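Local coordinates for protein adenylyl-sulfate kinase 1, chloroplastic (Arabidopsis thaliana, PDB 3UIE) that phosphorylates adenosine 5'-phosphosulfate at its 3' position with ATP, making the activated sulfate 3'-phosphoadenylyl sulfate in the chloroplast, at residues Ser34-Ser39 with Val127-Pro132. Residues are numbered along the deposited sequence; the frame is centred on the assembly and turned at random.
Sequences SGSGKS and VFMDVP. With MG (magnesium ion), chain F; ANP (phosphoaminophosphonic acid-adenylate ester), chain E.
M129, the last residue of strand 124-129, turns its side chain toward the phosphate-binding loop and touches S36, G37 and K38, where the loop runs into helix 38-51. M129 CB lies 3.5 Å from S36 OG. CG follows, anti to the carbonyl carbon (chi1 -56°), and meets the CG methylene of K38, with 3.6 Å between M129 CG and K38 CG. Bends at chi2 and chi3 then curl the thioether back, as an unbranched, flexible chain allows, and M129 CE ends 3.7 Å from G37 O. V131 follows the inverse gamma turn centred on D130 and lays CG2 3.4 Å from S36 O. S36, small enough to pack close, sets its CB against both M129 and V131, and its hydroxyl is hydrogen-bonded to L33 O. G37 has a positive phi (99°), a backbone shape that suits glycine, and its bare CA lies close to the adenine of the ATP analogue. Only the aliphatic root of K38 packs on M129. Its tip leads away, bent at chi3 and chi4, and K38 NZ donates to ANP O3G (2.6 Å) and ANP O2B (2.7 Å), also bonding G32 O. The backbone N of K38 reaches ANP O2B as well, with an N-H...O angle of 159°, while S39 OG joins the magnesium ion at 2.2 Å. This is the Walker A motif of a P-loop kinase, backed by the neighbouring strand's end. No hydrogen bond links the two segments: contact is by van der Waals packing, while the amides of K38 and S39 and the lysine ammonium turn to the phosphates, whose negative charge they probably offset.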
loop_
_atom_site.group_PDB
_atom_site.type_symbol
_atom_site.label_atom_id
_atom_site.label_comp_id
_atom_site.label_asym_id
_atom_site.label_seq_id
_atom_site.Cartn_x
_atom_site.Cartn_y
_atom_site.Cartn_z
ATOM N N SER A 34 -20.467 7.520 9.262
ATOM C CA SER A 34 -20.236 8.730 8.498
ATOM C C SER A 34 -20.482 9.940 9.400
ATOM O O SER A 34 -21.494 10.004 10.109
ATOM C CB SER A 34 -21.184 8.785 7.294
ATOM O OG SER A 34 -20.840 9.849 6.430
ATOM N N GLY A 35 -19.559 10.894 9.382
ATOM C CA GLY A 35 -19.706 12.118 10.153
ATOM C C GLY A 35 -19.222 12.019 11.590
ATOM O O GLY A 35 -19.316 12.986 12.337
ATOM N N SER A 36 -18.694 10.857 11.976
ATOM C CA SER A 36 -18.269 10.637 13.364
ATOM C C SER A 36 -16.936 11.312 13.671
ATOM O O SER A 36 -16.540 11.421 14.830
ATOM C CB SER A 36 -18.193 9.140 13.691
ATOM O OG SER A 36 -17.311 8.453 12.826
ATOM N N GLY A 37 -16.248 11.756 12.624
ATOM C CA GLY A 37 -14.996 12.484 12.764
ATOM C C GLY A 37 -13.726 11.656 12.559
ATOM O O GLY A 37 -12.663 12.020 13.068
ATOM N N LYS A 38 -13.821 10.560 11.807
ATOM C CA LYS A 38 -12.666 9.699 11.556
ATOM C C LYS A 38 -11.528 10.433 10.822
ATOM O O LYS A 38 -10.365 10.369 11.233
ATOM C CB LYS A 38 -13.085 8.457 10.757
ATOM C CG LYS A 38 -14.125 7.565 11.442
ATOM C CD LYS A 38 -14.524 6.423 10.494
ATOM C CE LYS A 38 -15.052 6.931 9.147
ATOM N NZ LYS A 38 -16.416 7.561 9.267
ATOM N N SER A 39 -11.863 11.130 9.742
ATOM C CA SER A 39 -10.844 11.805 8.932
ATOM C C SER A 39 -10.221 12.973 9.689
ATOM O O SER A 39 -9.013 13.245 9.581
ATOM C CB SER A 39 -11.437 12.277 7.592
ATOM O OG SER A 39 -11.797 11.144 6.820
ATOM N N VAL A 127 -9.581 1.895 16.731
ATOM C CA VAL A 127 -9.994 3.158 17.320
ATOM C C VAL A 127 -11.444 3.438 16.932
ATOM O O VAL A 127 -11.748 3.564 15.752
ATOM C CB VAL A 127 -9.081 4.311 16.829
ATOM C CG1 VAL A 127 -9.555 5.647 17.370
ATOM C CG2 VAL A 127 -7.633 4.039 17.233
ATOM N N PHE A 128 -12.340 3.485 17.923
ATOM C CA PHE A 128 -13.766 3.661 17.659
ATOM C C PHE A 128 -14.146 5.118 17.878
ATOM O O PHE A 128 -13.974 5.652 18.978
ATOM C CB PHE A 128 -14.589 2.760 18.607
ATOM C CG PHE A 128 -16.089 2.856 18.426
ATOM C CD1 PHE A 128 -16.658 3.113 17.187
ATOM C CD2 PHE A 128 -16.934 2.684 19.518
ATOM C CE1 PHE A 128 -18.037 3.189 17.040
ATOM C CE2 PHE A 128 -18.313 2.770 19.378
ATOM C CZ PHE A 128 -18.867 3.025 18.133
ATOM N N MET A 129 -14.667 5.761 16.833
ATOM C CA MET A 129 -15.259 7.080 16.985
ATOM C C MET A 129 -16.683 6.907 17.523
ATOM O O MET A 129 -17.646 6.763 16.760
ATOM C CB MET A 129 -15.270 7.834 15.659
ATOM C CG MET A 129 -13.877 7.971 14.995
ATOM S SD MET A 129 -12.596 8.584 16.125
ATOM C CE MET A 129 -13.129 10.282 16.340
ATOM N N ASP A 130 -16.801 6.914 18.844
ATOM C CA ASP A 130 -18.047 6.596 19.527
ATOM C C ASP A 130 -18.970 7.816 19.561
ATOM O O ASP A 130 -19.194 8.402 20.613
ATOM C CB ASP A 130 -17.718 6.133 20.949
ATOM C CG ASP A 130 -18.929 5.595 21.697
ATOM O OD1 ASP A 130 -19.990 5.371 21.071
ATOM O OD2 ASP A 130 -18.800 5.394 22.922
ATOM N N VAL A 131 -19.499 8.182 18.398
ATOM C CA VAL A 131 -20.366 9.333 18.254
ATOM C C VAL A 131 -21.716 8.838 17.762
ATOM O O VAL A 131 -21.801 8.198 16.721
ATOM C CB VAL A 131 -19.784 10.329 17.228
ATOM C CG1 VAL A 131 -20.670 11.569 17.111
ATOM C CG2 VAL A 131 -18.356 10.709 17.622
ATOM N N PRO A 132 -22.780 9.129 18.518
ATOM C CA PRO A 132 -24.104 8.579 18.210
ATOM C C PRO A 132 -24.639 9.052 16.863
ATOM O O PRO A 132 -24.304 10.143 16.409
ATOM C CB PRO A 132 -24.981 9.104 19.356
ATOM C CG PRO A 132 -24.298 10.347 19.822
ATOM C CD PRO A 132 -22.818 10.121 19.607
HETATM MG MG MG F . -13.942 10.860 6.241
HETATM P PG ANP E . -17.021 10.004 6.519
HETATM O O1G ANP E . -18.343 10.238 5.627
HETATM O O2G ANP E . -15.845 10.358 5.602
HETATM O O3G ANP E . -16.963 8.566 6.975
HETATM P PB ANP E . -15.847 11.094 8.981
HETATM O O1B ANP E . -14.434 11.273 8.320
HETATM O O2B ANP E . -16.007 10.042 10.105
HETATM N N3B ANP E . -17.027 11.160 7.749
HETATM P PA ANP E . -15.207 13.914 9.336
HETATM O O1A ANP E . -15.241 14.330 7.908
HETATM O O2A ANP E . -13.826 13.794 9.892
HETATM O O3A ANP E . -16.076 12.614 9.479
HETATM O "O5'" ANP E . -16.010 14.931 10.238
HETATM C "C5'" ANP E . -17.325 15.285 9.978
HETATM C "C4'" ANP E . -17.692 16.576 10.454
HETATM O "O4'" ANP E . -17.680 16.596 11.915
HETATM C "C3'" ANP E . -16.672 17.523 9.991
HETATM O "O3'" ANP E . -17.293 18.624 9.366
HETATM C "C2'" ANP E . -15.937 17.944 11.176
HETATM O "O2'" ANP E . -15.751 19.332 11.201
HETATM C "C1'" ANP E . -16.771 17.549 12.334
HETATM N N9 ANP E . -15.911 17.051 13.416
HETATM C C8 ANP E . -14.896 16.194 13.239
HETATM N N7 ANP E . -14.347 15.968 14.424
HETATM C C5 ANP E . -15.006 16.686 15.354
HETATM C C6 ANP E . -14.846 16.823 16.725
HETATM N N6 ANP E . -13.779 16.103 17.405
HETATM N N1 ANP E . -15.686 17.632 17.388
HETATM C C2 ANP E . -16.662 18.294 16.738
HETATM N N3 ANP E . -16.839 18.188 15.427
HETATM C C4 ANP E . -16.019 17.388 14.710
HETATM O O HOH W 1 -13.244 8.719 6.482
HETATM O O HOH W 2 -14.169 12.832 5.898
HETATM O O HOH W 3 -13.290 10.698 4.280
#